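Local structure of KLLA0E08119p (Kluyveromyces lactis, 3VA7) at residues Y729-G734 and G754-Q759; C669-S674 and Q759-E764; D845-V850 and S889-F894; D749-G754 and D991-S996. The protein probably catalyses the ATP- and biotin-dependent carboxylation of urea to urea-1-carboxylate, this piece carrying its biotin carboxylase, carboxyltransferase and biotin carrier domains. One frame throughout, in Å; residues are numbered along the deposited sequence.

Running from the N terminus, the chain meets 669-674 first, then 729-734 and 749-754. Contact 1 closes when 754-759 comes back to 729-734, and contact 2 closes next, when 759-764 reaches 669-674; the loop of contact 1 therefore lies wholly within that of contact 2, and the two share Gln759. Contact 3 follows in series, 845-850 pairing with 889-894 in the second half of the carboxyltransferase region. Contact 4 opens at 749-754 and closes only at 991-996, so it crosses contacts 1 and 2 and encloses contact 3. It ties the two carboxyltransferase halves together. Contacts 1 and 4 meet at Gly754 and the biotinyl group, while contacts 2 and 3 both reach the sodium ion.

Contact 1 (Y729-G734 and G754-Q759); sequences YVYSLG and GGFVCQ. With BTI (5-(hexahydro-2-oxo-1H-thieno[3,4-D]imidazol-6-yl)pentanal), chain B.
One wall of the biotin pocket in the carboxyltransferase domain forms where Tyr729 and Tyr731 lie against residues 754-758. Tyr729 and Gly754 make an antiparallel hydrogen-bonded pair: Gly754 N donates to Tyr729 O at 3.0 Å, almost straight at 174°, and Tyr729 N returns a bond to Gly754 O. Past the corner at Gly755 the phenol of Tyr729 takes over. Its CG sits between the backbone N and the carbonyl carbon (chi1 66°), which brings CE1 and OH beside Phe756 O. Tyr729 OH donates to Phe756 O at 2.5 Å, in the carbonyl plane and on a lone pair. Tyr731 is sandwiched: Gly754 N lies over one face, and Cys758 SG lies over the opposite one, 4.0 Å from the ring centroid, a sulfur-aromatic contact. Glycine suits position 754 because a CB there would run into the Tyr731 ring. The biotinyl ureido oxygen O3 is modelled near the edge of that ring, too close to the Tyr731 hydroxyl for either place to be sure; Gly755 N donates to O3 at 3.1 Å. A backbone N-H directed at this oxygen would be expected to draw electron density onto it, consistent with a ureido group held for carboxyl transfer.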
loop_
_atom_site.group_PDB
_atom_site.type_symbol
_atom_site.label_atom_id
_atom_site.label_comp_id
_atom_site.label_asym_id
_atom_site.label_seq_id
_atom_site.Cartn_x
_atom_site.Cartn_y
_atom_site.Cartn_z
ATOM N N TYR A 729 -23.935 -7.658 8.806
ATOM C CA TYR A 729 -23.466 -8.028 10.152
ATOM C C TYR A 729 -22.068 -8.499 9.890
ATOM O O TYR A 729 -21.733 -8.765 8.734
ATOM C CB TYR A 729 -24.328 -9.166 10.796
ATOM C CG TYR A 729 -24.193 -10.466 10.045
ATOM C CD1 TYR A 729 -25.006 -10.745 8.977
ATOM C CD2 TYR A 729 -23.201 -11.378 10.373
ATOM C CE1 TYR A 729 -24.874 -11.929 8.255
ATOM C CE2 TYR A 729 -23.058 -12.563 9.690
ATOM C CZ TYR A 729 -23.883 -12.839 8.600
ATOM O OH TYR A 729 -23.715 -14.016 7.863
ATOM N N VAL A 730 -21.253 -8.614 10.927
ATOM C CA VAL A 730 -19.811 -8.850 10.747
ATOM C C VAL A 730 -19.545 -10.323 10.821
ATOM O O VAL A 730 -20.155 -11.052 11.620
ATOM C CB VAL A 730 -18.952 -8.099 11.723
ATOM C CG1 VAL A 730 -17.471 -8.281 11.381
ATOM C CG2 VAL A 730 -19.336 -6.588 11.699
ATOM N N TYR A 731 -18.700 -10.789 9.937
ATOM C CA TYR A 731 -18.562 -12.206 9.755
ATOM C C TYR A 731 -17.415 -12.672 10.612
ATOM O O TYR A 731 -16.546 -11.885 11.008
ATOM C CB TYR A 731 -18.134 -12.517 8.328
ATOM C CG TYR A 731 -19.103 -12.239 7.245
ATOM C CD1 TYR A 731 -20.466 -12.191 7.480
ATOM C CD2 TYR A 731 -18.650 -12.084 5.937
ATOM C CE1 TYR A 731 -21.390 -11.953 6.397
ATOM C CE2 TYR A 731 -19.516 -11.859 4.879
ATOM C CZ TYR A 731 -20.875 -11.803 5.087
ATOM O OH TYR A 731 -21.710 -11.601 3.986
ATOM N N SER A 732 -17.338 -13.976 10.771
ATOM C CA SER A 732 -16.205 -14.577 11.474
ATOM C C SER A 732 -15.146 -15.086 10.519
ATOM O O SER A 732 -15.469 -15.704 9.508
ATOM C CB SER A 732 -16.718 -15.764 12.299
ATOM O OG SER A 732 -17.554 -15.300 13.347
ATOM N N LEU A 733 -13.883 -14.852 10.843
ATOM C CA LEU A 733 -12.817 -15.598 10.193
ATOM C C LEU A 733 -13.199 -17.090 10.141
ATOM O O LEU A 733 -13.558 -17.732 11.180
ATOM C CB LEU A 733 -11.547 -15.418 10.958
ATOM C CG LEU A 733 -10.481 -14.501 10.397
ATOM C CD1 LEU A 733 -10.786 -13.919 8.982
ATOM C CD2 LEU A 733 -10.132 -13.401 11.436
ATOM N N GLY A 734 -13.206 -17.623 8.922
ATOM C CA GLY A 734 -13.451 -19.015 8.721
ATOM C C GLY A 734 -14.899 -19.262 8.367
ATOM O O GLY A 734 -15.277 -20.409 8.081
ATOM N N GLY A 754 -20.659 -7.934 6.045
ATOM C CA GLY A 754 -21.114 -8.491 4.774
ATOM C C GLY A 754 -22.599 -8.729 4.814
ATOM O O GLY A 754 -23.172 -8.666 5.897
ATOM N N GLY A 755 -23.218 -9.014 3.661
ATOM C CA GLY A 755 -24.665 -8.902 3.497
ATOM C C GLY A 755 -25.388 -10.241 3.318
ATOM O O GLY A 755 -26.574 -10.238 2.926
ATOM N N PHE A 756 -24.704 -11.373 3.604
ATOM C CA PHE A 756 -25.296 -12.727 3.455
ATOM C C PHE A 756 -25.162 -13.613 4.689
ATOM O O PHE A 756 -24.264 -13.430 5.487
ATOM C CB PHE A 756 -24.607 -13.539 2.344
ATOM C CG PHE A 756 -24.452 -12.821 1.034
ATOM C CD1 PHE A 756 -23.260 -12.132 0.732
ATOM C CD2 PHE A 756 -25.472 -12.859 0.072
ATOM C CE1 PHE A 756 -23.106 -11.474 -0.498
ATOM C CE2 PHE A 756 -25.313 -12.199 -1.162
ATOM C CZ PHE A 756 -24.117 -11.522 -1.455
ATOM N N VAL A 757 -26.008 -14.642 4.804
ATOM C CA VAL A 757 -25.943 -15.551 5.949
ATOM C C VAL A 757 -24.705 -16.447 5.848
ATOM O O VAL A 757 -24.233 -16.731 4.758
ATOM C CB VAL A 757 -27.206 -16.395 6.050
ATOM C CG1 VAL A 757 -28.406 -15.532 6.347
ATOM C CG2 VAL A 757 -27.453 -17.153 4.775
ATOM N N CYS A 758 -24.164 -16.845 6.999
ATOM C CA CYS A 758 -23.027 -17.782 7.118
ATOM C C CYS A 758 -23.545 -19.035 7.823
ATOM O O CYS A 758 -24.248 -18.937 8.863
ATOM C CB CYS A 758 -21.919 -17.181 7.962
ATOM S SG CYS A 758 -20.989 -15.808 7.193
ATOM N N GLN A 759 -23.182 -20.207 7.332
ATOM C CA GLN A 759 -23.782 -21.434 7.812
ATOM C C GLN A 759 -23.039 -21.937 9.038
ATOM O O GLN A 759 -23.656 -22.275 10.050
ATOM C CB GLN A 759 -23.836 -22.463 6.663
ATOM C CG GLN A 759 -23.862 -23.915 7.046
ATOM C CD GLN A 759 -25.187 -24.390 7.621
ATOM O OE1 GLN A 759 -26.263 -23.992 7.181
ATOM N NE2 GLN A 759 -25.111 -25.252 8.605
HETATM C C11 BTI B . -13.782 -14.610 -3.244
HETATM O O11 BTI B . -14.523 -14.236 -4.205
HETATM C C10 BTI B . -14.087 -14.367 -1.735
HETATM C C9 BTI B . -15.355 -13.530 -1.573
HETATM C C8 BTI B . -15.946 -13.477 -0.171
HETATM C C7 BTI B . -17.434 -13.078 -0.102
HETATM C C2 BTI B . -17.804 -11.832 -0.879
HETATM S S1 BTI B . -16.923 -10.396 -0.342
HETATM C C6 BTI B . -18.138 -9.272 -0.936
HETATM C C5 BTI B . -19.468 -9.992 -0.972
HETATM N N3 BTI B . -20.092 -9.540 0.245
HETATM C C3 BTI B . -20.168 -10.506 1.122
HETATM O O3 BTI B . -20.744 -10.372 2.300
HETATM N N2 BTI B . -19.649 -11.629 0.672
HETATM C C4 BTI B . -19.279 -11.496 -0.732
#

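Contact 2 (C669-S674 and Q759-E764); sequences CGPHGS and QAVVAE. With NA (sodium ion), chain K.
Gln759 O is approached by two backbone amides of the 669-674 loop, Gly670 N at 3.2 Å and Gly673 N at 3.3 Å, both weak, bent hydrogen bonds. A CA-H...O contact is added from Ala760 CA to Gly670 O, next to the antiparallel non-hydrogen-bonded pair of Cys669 and Ala760. Among apolar groups, Val761 CG2 meets Pro671 CD at 4.2 Å, the side chains crossing at about a right angle. Bent at chi2 (73°), Gln759 lays its amide against Gly673 CA, with OE1 at 3.4 Å. Gly673 is the centre of an inverse gamma turn, and a CB there would strike Gln759 NE2; Gly670, with phi 110°, needs glycine for its backbone, and a cis peptide leads into Pro671. With the amide gone, as in an alanine here, a gap is likely to open over Gly673. Farther along, Glu764 OE2 binds sodium at 2.7 Å. Strand 756-762 runs between strands 662-669 and 735-739, while helix 680-688 packs on Gln759 and Leu849 of strand 847-852 touches Pro671 and His672.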
loop_
_atom_site.group_PDB
_atom_site.type_symbol
_atom_site.label_atom_id
_atom_site.label_comp_id
_atom_site.label_asym_id
_atom_site.label_seq_id
_atom_site.Cartn_x
_atom_site.Cartn_y
_atom_site.Cartn_z
ATOM N N CYS A 669 -20.798 -25.229 14.275
ATOM C CA CYS A 669 -22.083 -24.890 13.687
ATOM C C CYS A 669 -22.467 -23.458 14.064
ATOM O O CYS A 669 -22.215 -23.054 15.189
ATOM C CB CYS A 669 -23.169 -25.859 14.191
ATOM S SG CYS A 669 -22.761 -27.610 14.018
ATOM N N GLY A 670 -23.079 -22.705 13.136
ATOM C CA GLY A 670 -23.413 -21.263 13.332
ATOM C C GLY A 670 -22.636 -20.209 12.533
ATOM O O GLY A 670 -21.482 -20.426 12.224
ATOM N N PRO A 671 -23.203 -19.012 12.317
ATOM C CA PRO A 671 -24.362 -18.500 13.021
ATOM C C PRO A 671 -25.673 -18.935 12.478
ATOM O O PRO A 671 -26.630 -19.084 13.242
ATOM C CB PRO A 671 -24.252 -16.993 12.864
ATOM C CG PRO A 671 -23.173 -16.740 11.983
ATOM C CD PRO A 671 -22.324 -17.930 11.870
ATOM N N HIS A 672 -25.760 -19.140 11.173
ATOM C CA HIS A 672 -27.097 -19.246 10.585
ATOM C C HIS A 672 -27.566 -20.662 10.183
ATOM O O HIS A 672 -28.607 -20.818 9.583
ATOM C CB HIS A 672 -27.283 -18.192 9.502
ATOM C CG HIS A 672 -26.932 -16.810 9.955
ATOM N ND1 HIS A 672 -27.665 -16.130 10.902
ATOM C CD2 HIS A 672 -25.909 -15.982 9.609
ATOM C CE1 HIS A 672 -27.113 -14.951 11.131
ATOM N NE2 HIS A 672 -26.043 -14.839 10.363
ATOM N N GLY A 673 -26.822 -21.696 10.589
ATOM C CA GLY A 673 -27.239 -23.105 10.327
ATOM C C GLY A 673 -28.449 -23.486 11.186
ATOM O O GLY A 673 -28.387 -24.436 11.960
ATOM N N SER A 674 -29.549 -22.744 11.047
ATOM C CA SER A 674 -30.747 -22.959 11.869
ATOM C C SER A 674 -31.941 -22.780 10.980
ATOM O O SER A 674 -31.801 -22.178 9.918
ATOM C CB SER A 674 -30.814 -21.941 12.983
ATOM O OG SER A 674 -30.878 -20.657 12.428
ATOM N N GLN A 759 -23.182 -20.207 7.332
ATOM C CA GLN A 759 -23.782 -21.434 7.812
ATOM C C GLN A 759 -23.039 -21.937 9.038
ATOM O O GLN A 759 -23.656 -22.275 10.050
ATOM C CB GLN A 759 -23.836 -22.463 6.663
ATOM C CG GLN A 759 -23.862 -23.915 7.046
ATOM C CD GLN A 759 -25.187 -24.390 7.621
ATOM O OE1 GLN A 759 -26.263 -23.992 7.181
ATOM N NE2 GLN A 759 -25.111 -25.252 8.605
ATOM N N ALA A 760 -21.717 -21.971 8.954
ATOM C CA ALA A 760 -20.843 -22.602 9.944
ATOM C C ALA A 760 -19.525 -21.833 9.844
ATOM O O ALA A 760 -19.391 -21.018 8.914
ATOM C CB ALA A 760 -20.626 -24.060 9.608
ATOM N N VAL A 761 -18.579 -22.081 10.770
ATOM C CA VAL A 761 -17.274 -21.439 10.747
ATOM C C VAL A 761 -16.149 -22.438 11.070
ATOM O O VAL A 761 -16.123 -23.067 12.147
ATOM C CB VAL A 761 -17.174 -20.289 11.789
ATOM C CG1 VAL A 761 -15.801 -19.633 11.695
ATOM C CG2 VAL A 761 -18.366 -19.250 11.649
ATOM N N VAL A 762 -15.208 -22.560 10.134
ATOM C CA VAL A 762 -14.063 -23.384 10.273
ATOM C C VAL A 762 -13.388 -23.012 11.595
ATOM O O VAL A 762 -13.295 -21.781 11.948
ATOM C CB VAL A 762 -13.117 -23.166 9.075
ATOM C CG1 VAL A 762 -11.808 -23.913 9.294
ATOM C CG2 VAL A 762 -13.805 -23.583 7.761
ATOM N N ALA A 763 -12.919 -24.036 12.339
ATOM C CA ALA A 763 -12.398 -23.747 13.667
ATOM C C ALA A 763 -11.078 -23.072 13.506
ATOM O O ALA A 763 -10.366 -23.372 12.604
ATOM C CB ALA A 763 -12.281 -24.993 14.537
ATOM N N GLU A 764 -10.753 -22.145 14.378
ATOM C CA GLU A 764 -9.526 -21.413 14.221
ATOM C C GLU A 764 -8.411 -22.326 13.723
ATOM O O GLU A 764 -7.709 -21.997 12.752
ATOM C CB GLU A 764 -9.126 -20.807 15.554
ATOM C CG GLU A 764 -7.882 -19.938 15.497
ATOM C CD GLU A 764 -7.649 -19.207 16.801
ATOM O OE1 GLU A 764 -6.564 -18.621 16.950
ATOM O OE2 GLU A 764 -8.552 -19.246 17.697
HETATM NA NA NA K . -9.639 -20.544 19.824
HETATM O O HOH W 1 -7.679 -18.417 20.337
#

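Contact 3 (D845-V850 and S889-F894); sequences DRYILV and SVLIEF. With NA (sodium ion), chain K.
Arg846 O is gripped twice by the facing strand: Phe894 N donates to it at 2.8 Å, 33° out of the carbonyl plane, and Glu893 CA lends a CA-H...O contact at 3.1 Å. With chi1 at 57°, the Phe894 ring folds back beside the Arg846-Tyr847 peptide, and Phe894 CE2 reaches Ile848 CG1 at 3.9 Å. From there the ladder runs on regularly, with Ile848 and Ile892 exchanging two backbone bonds and Val850 and Val890 two more. These strands are neighbours in a five-stranded antiparallel sheet of the second carboxyltransferase half, between strands 838-842 and 880-885. Beta-branched residues suit the face that carries Ile848, Val850, Val890 and Ile892, where Val850 CG2 meets Ile892 CD1 at 3.5 Å and helix 901-912 covers the isoleucines. On the other face Tyr847 CD2 touches Leu891 CD2 at 3.4 Å, and Leu849 CD1 meets Leu891 CD1. Glu893, extended and pointing the same way as Arg846, does not pair with it directly. Water 3 joins them instead, accepting from Arg846 NH1 and donating to Glu893 OE2 at 2.7 Å, and water 4 links Tyr847 OH to Glu893 OE1. A further water bridges Asp845 O and Phe894 O. Just before the strand, Asp845 OD2 binds the sodium ion at 2.0 Å, beside Glu764, whose carboxylate also forms a salt bridge to Arg846.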
loop_
_atom_site.group_PDB
_atom_site.type_symbol
_atom_site.label_atom_id
_atom_site.label_comp_id
_atom_site.label_asym_id
_atom_site.label_seq_id
_atom_site.Cartn_x
_atom_site.Cartn_y
_atom_site.Cartn_z
ATOM N N ASP A 845 -15.291 -20.750 16.923
ATOM C CA ASP A 845 -14.378 -20.925 18.041
ATOM C C ASP A 845 -14.117 -19.581 18.872
ATOM O O ASP A 845 -13.800 -19.613 20.058
ATOM C CB ASP A 845 -13.116 -21.441 17.270
ATOM C CG ASP A 845 -12.051 -21.899 18.149
ATOM O OD1 ASP A 845 -11.851 -23.099 18.214
ATOM O OD2 ASP A 845 -11.330 -21.095 18.801
ATOM N N ARG A 846 -14.198 -18.415 18.211
ATOM C CA ARG A 846 -13.665 -17.138 18.746
ATOM C C ARG A 846 -14.703 -16.020 18.936
ATOM O O ARG A 846 -14.347 -14.891 19.311
ATOM C CB ARG A 846 -12.582 -16.551 17.819
ATOM C CG ARG A 846 -11.179 -17.092 18.020
ATOM C CD ARG A 846 -10.234 -16.639 16.967
ATOM N NE ARG A 846 -10.565 -17.275 15.692
ATOM C CZ ARG A 846 -9.890 -17.074 14.554
ATOM N NH1 ARG A 846 -8.832 -16.257 14.530
ATOM N NH2 ARG A 846 -10.241 -17.740 13.464
ATOM N N TYR A 847 -15.977 -16.295 18.677
ATOM C CA TYR A 847 -16.908 -15.199 18.731
ATOM C C TYR A 847 -18.300 -15.657 18.948
ATOM O O TYR A 847 -18.684 -16.774 18.538
ATOM C CB TYR A 847 -17.047 -14.515 17.372
ATOM C CG TYR A 847 -15.863 -14.326 16.478
ATOM C CD1 TYR A 847 -15.280 -15.416 15.761
ATOM C CD2 TYR A 847 -15.383 -13.041 16.279
ATOM C CE1 TYR A 847 -14.232 -15.211 14.918
ATOM C CE2 TYR A 847 -14.349 -12.803 15.410
ATOM C CZ TYR A 847 -13.788 -13.871 14.721
ATOM O OH TYR A 847 -12.766 -13.524 13.898
ATOM N N ILE A 848 -19.066 -14.717 19.492
ATOM C CA ILE A 848 -20.492 -14.857 19.662
ATOM C C ILE A 848 -21.098 -13.685 18.903
ATOM O O ILE A 848 -20.684 -12.547 19.076
ATOM C CB ILE A 848 -20.896 -14.762 21.186
ATOM C CG1 ILE A 848 -20.342 -15.974 22.013
ATOM C CG2 ILE A 848 -22.373 -14.596 21.357
ATOM C CD1 ILE A 848 -20.952 -16.096 23.517
ATOM N N LEU A 849 -22.055 -13.971 18.035
ATOM C CA LEU A 849 -22.765 -12.937 17.345
ATOM C C LEU A 849 -24.037 -12.542 18.120
ATOM O O LEU A 849 -24.878 -13.408 18.381
ATOM C CB LEU A 849 -23.102 -13.465 15.950
ATOM C CG LEU A 849 -23.846 -12.514 14.984
ATOM C CD1 LEU A 849 -22.969 -11.359 14.543
ATOM C CD2 LEU A 849 -24.406 -13.272 13.757
ATOM N N VAL A 850 -24.198 -11.261 18.454
ATOM C CA VAL A 850 -25.419 -10.771 19.159
ATOM C C VAL A 850 -26.327 -10.093 18.135
ATOM O O VAL A 850 -25.933 -9.099 17.497
ATOM C CB VAL A 850 -25.062 -9.696 20.269
ATOM C CG1 VAL A 850 -26.260 -9.213 20.997
ATOM C CG2 VAL A 850 -24.105 -10.230 21.266
ATOM N N SER A 889 -26.608 -5.840 14.840
ATOM C CA SER A 889 -25.893 -6.883 15.505
ATOM C C SER A 889 -24.514 -6.365 15.890
ATOM O O SER A 889 -24.106 -5.247 15.498
ATOM C CB SER A 889 -25.752 -8.065 14.567
ATOM O OG SER A 889 -24.723 -7.704 13.647
ATOM N N VAL A 890 -23.788 -7.171 16.664
ATOM C CA VAL A 890 -22.395 -6.844 16.962
ATOM C C VAL A 890 -21.717 -8.143 17.170
ATOM O O VAL A 890 -22.280 -9.093 17.749
ATOM C CB VAL A 890 -22.207 -5.918 18.251
ATOM C CG1 VAL A 890 -23.015 -6.485 19.481
ATOM C CG2 VAL A 890 -20.703 -5.718 18.614
ATOM N N LEU A 891 -20.507 -8.234 16.683
ATOM C CA LEU A 891 -19.841 -9.498 16.821
ATOM C C LEU A 891 -18.785 -9.323 17.904
ATOM O O LEU A 891 -18.033 -8.355 17.894
ATOM C CB LEU A 891 -19.254 -9.912 15.480
ATOM C CG LEU A 891 -18.432 -11.175 15.516
ATOM C CD1 LEU A 891 -19.342 -12.398 15.596
ATOM C CD2 LEU A 891 -17.501 -11.202 14.338
ATOM N N ILE A 892 -18.754 -10.266 18.831
ATOM C CA ILE A 892 -17.896 -10.185 19.963
ATOM C C ILE A 892 -16.847 -11.267 19.899
ATOM O O ILE A 892 -17.189 -12.471 19.923
ATOM C CB ILE A 892 -18.741 -10.375 21.205
ATOM C CG1 ILE A 892 -19.494 -9.088 21.456
ATOM C CG2 ILE A 892 -17.859 -10.648 22.426
ATOM C CD1 ILE A 892 -20.803 -9.289 21.831
ATOM N N GLU A 893 -15.585 -10.849 19.798
ATOM C CA GLU A 893 -14.499 -11.808 19.704
ATOM C C GLU A 893 -13.918 -11.990 21.064
ATOM O O GLU A 893 -13.667 -10.981 21.789
ATOM C CB GLU A 893 -13.390 -11.399 18.721
ATOM C CG GLU A 893 -12.361 -12.521 18.452
ATOM C CD GLU A 893 -11.132 -12.088 17.612
ATOM O OE1 GLU A 893 -11.129 -10.995 17.034
ATOM O OE2 GLU A 893 -10.129 -12.843 17.546
ATOM N N PHE A 894 -13.690 -13.254 21.434
ATOM C CA PHE A 894 -13.052 -13.506 22.720
ATOM C C PHE A 894 -11.815 -14.381 22.671
ATOM O O PHE A 894 -11.519 -15.092 21.688
ATOM C CB PHE A 894 -14.049 -14.039 23.757
ATOM C CG PHE A 894 -14.780 -15.333 23.337
ATOM C CD1 PHE A 894 -14.473 -16.561 23.959
ATOM C CD2 PHE A 894 -15.794 -15.306 22.345
ATOM C CE1 PHE A 894 -15.152 -17.742 23.599
ATOM C CE2 PHE A 894 -16.483 -16.480 21.950
ATOM C CZ PHE A 894 -16.157 -17.704 22.575
HETATM NA NA NA K . -9.639 -20.544 19.824
HETATM O O HOH W 2 -11.290 -18.329 21.548
HETATM O O HOH W 3 -7.981 -13.774 16.224
HETATM O O HOH W 4 -11.886 -11.053 13.836
HETATM O O HOH W 1 -7.679 -18.417 20.337
#

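Contact 4 (D749-G754 and D991-S996); sequences DGPSLG and DVFLGS. With BTI (5-(hexahydro-2-oxo-1H-thieno[3,4-D]imidazol-6-yl)pentanal), chain B; URE (urea), chain C.
Asp749 O faces the edge of the Phe993 ring, 3.3 Å from CE2, while the carboxylate of Asp749 is taken up by Ser506 and Arg699. Gly750 O also comes close to CE2. Next, Pro751 lies alongside the Phe993 side chain, its CB 3.9 Å from CZ, and the same CB meets Val992 CG2. Its CG turns to the tetrahydrothiophene ring of the biotinyl group, 3.6 Å from S1; a rigid, apolar residue suits this place. Leu753 crosses Asp991 at about a right angle, CD1 being 3.8 Å from Asp991 CB, and Leu753 O receives a CA-H...O contact from Asp991 CA. Gly754, without a side chain, leaves room for the ureido end of biotin. In the 991-996 segment a cis peptide joins Asp991 to Val992, and a type I' turn runs from Phe993 to Ser996, with Gly995 accommodating positive phi. Asp991 OD1 lies between two oxygens, Leu753 O at 2.9 Å and the urea O at 3.2 Å, hydrogen-bonded to neither. With an alanine here the carboxylate goes, and a gap would probably open between Leu753 O and the urea. Biotin and urea thus share a cleft between the two carboxyltransferase halves, as expected of a carboxyl-transfer site.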
loop_
_atom_site.group_PDB
_atom_site.type_symbol
_atom_site.label_atom_id
_atom_site.label_comp_id
_atom_site.label_asym_id
_atom_site.label_seq_id
_atom_site.Cartn_x
_atom_site.Cartn_y
_atom_site.Cartn_z
ATOM N N ASP A 749 -7.367 -12.811 4.209
ATOM C CA ASP A 749 -7.511 -11.512 3.491
ATOM C C ASP A 749 -8.970 -11.184 3.218
ATOM O O ASP A 749 -9.270 -10.464 2.262
ATOM C CB ASP A 749 -6.766 -11.483 2.189
ATOM C CG ASP A 749 -5.293 -11.205 2.376
ATOM O OD1 ASP A 749 -4.877 -10.838 3.525
ATOM O OD2 ASP A 749 -4.554 -11.388 1.357
ATOM N N GLY A 750 -9.864 -11.705 4.050
ATOM C CA GLY A 750 -11.276 -11.784 3.677
ATOM C C GLY A 750 -12.183 -10.682 4.199
ATOM O O GLY A 750 -11.738 -9.846 5.007
ATOM N N PRO A 751 -13.430 -10.635 3.702
ATOM C CA PRO A 751 -14.347 -9.579 4.101
ATOM C C PRO A 751 -14.892 -9.775 5.558
ATOM O O PRO A 751 -14.974 -10.877 6.082
ATOM C CB PRO A 751 -15.499 -9.731 3.102
ATOM C CG PRO A 751 -15.580 -11.237 2.902
ATOM C CD PRO A 751 -14.105 -11.678 2.909
ATOM N N SER A 752 -15.409 -8.702 6.091
ATOM C CA SER A 752 -15.688 -8.538 7.487
ATOM C C SER A 752 -17.182 -8.205 7.598
ATOM O O SER A 752 -17.977 -9.131 7.842
ATOM C CB SER A 752 -14.717 -7.476 8.001
ATOM O OG SER A 752 -15.353 -6.284 8.318
ATOM N N LEU A 753 -17.609 -6.965 7.345
ATOM C CA LEU A 753 -19.059 -6.638 7.396
ATOM C C LEU A 753 -19.703 -7.010 6.066
ATOM O O LEU A 753 -19.352 -6.403 5.048
ATOM C CB LEU A 753 -19.214 -5.129 7.522
ATOM C CG LEU A 753 -20.331 -4.513 8.374
ATOM C CD1 LEU A 753 -20.565 -3.027 8.009
ATOM C CD2 LEU A 753 -21.620 -5.272 8.583
ATOM N N GLY A 754 -20.659 -7.934 6.045
ATOM C CA GLY A 754 -21.114 -8.491 4.774
ATOM C C GLY A 754 -22.599 -8.729 4.814
ATOM O O GLY A 754 -23.172 -8.666 5.897
ATOM N N ASP A 991 -17.739 -2.876 4.899
ATOM C CA ASP A 991 -18.653 -3.501 3.906
ATOM C C ASP A 991 -18.325 -2.979 2.484
ATOM O O ASP A 991 -19.016 -2.106 1.965
ATOM C CB ASP A 991 -20.056 -3.089 4.239
ATOM C CG ASP A 991 -21.077 -4.134 3.855
ATOM O OD1 ASP A 991 -20.806 -4.969 2.939
ATOM O OD2 ASP A 991 -22.172 -4.100 4.481
ATOM N N VAL A 992 -17.249 -3.442 1.871
ATOM C CA VAL A 992 -16.440 -4.562 2.359
ATOM C C VAL A 992 -15.007 -4.029 2.196
ATOM O O VAL A 992 -14.691 -3.362 1.192
ATOM C CB VAL A 992 -16.880 -5.758 1.508
ATOM C CG1 VAL A 992 -16.146 -5.907 0.200
ATOM C CG2 VAL A 992 -17.131 -6.976 2.259
ATOM N N PHE A 993 -14.200 -4.171 3.249
ATOM C CA PHE A 993 -12.755 -3.785 3.287
ATOM C C PHE A 993 -12.503 -2.356 3.559
ATOM O O PHE A 993 -13.244 -1.493 3.142
ATOM C CB PHE A 993 -11.953 -4.188 2.017
ATOM C CG PHE A 993 -12.054 -5.658 1.702
ATOM C CD1 PHE A 993 -12.956 -6.115 0.753
ATOM C CD2 PHE A 993 -11.287 -6.604 2.433
ATOM C CE1 PHE A 993 -13.089 -7.480 0.510
ATOM C CE2 PHE A 993 -11.409 -7.961 2.203
ATOM C CZ PHE A 993 -12.306 -8.414 1.235
ATOM N N LEU A 994 -11.355 -2.143 4.178
ATOM C CA LEU A 994 -10.798 -0.849 4.524
ATOM C C LEU A 994 -11.840 0.245 4.811
ATOM O O LEU A 994 -11.937 1.240 4.123
ATOM C CB LEU A 994 -9.760 -0.460 3.492
ATOM C CG LEU A 994 -8.829 -1.623 3.067
ATOM C CD1 LEU A 994 -7.920 -1.142 1.918
ATOM C CD2 LEU A 994 -7.994 -2.237 4.163
ATOM N N GLY A 995 -12.634 0.029 5.845
ATOM C CA GLY A 995 -13.574 1.049 6.294
ATOM C C GLY A 995 -14.711 1.420 5.342
ATOM O O GLY A 995 -15.390 2.470 5.537
ATOM N N SER A 996 -14.905 0.565 4.333
ATOM C CA SER A 996 -16.037 0.629 3.458
ATOM C C SER A 996 -17.313 0.619 4.264
ATOM O O SER A 996 -17.559 -0.348 4.991
ATOM C CB SER A 996 -16.071 -0.587 2.555
ATOM O OG SER A 996 -15.076 -0.492 1.562
HETATM C C11 BTI B . -13.782 -14.610 -3.244
HETATM O O11 BTI B . -14.523 -14.236 -4.205
HETATM C C10 BTI B . -14.087 -14.367 -1.735
HETATM C C9 BTI B . -15.355 -13.530 -1.573
HETATM C C8 BTI B . -15.946 -13.477 -0.171
HETATM C C7 BTI B . -17.434 -13.078 -0.102
HETATM C C2 BTI B . -17.804 -11.832 -0.879
HETATM S S1 BTI B . -16.923 -10.396 -0.342
HETATM C C6 BTI B . -18.138 -9.272 -0.936
HETATM C C5 BTI B . -19.468 -9.992 -0.972
HETATM N N3 BTI B . -20.092 -9.540 0.245
HETATM C C3 BTI B . -20.168 -10.506 1.122
HETATM O O3 BTI B . -20.744 -10.372 2.300
HETATM N N2 BTI B . -19.649 -11.629 0.672
HETATM C C4 BTI B . -19.279 -11.496 -0.732
HETATM C C URE C . -20.642 -5.615 -0.725
HETATM O O URE C . -20.457 -4.466 -0.251
HETATM N N1 URE C . -20.285 -5.939 -1.942
HETATM N N2 URE C . -21.227 -6.645 -0.095
#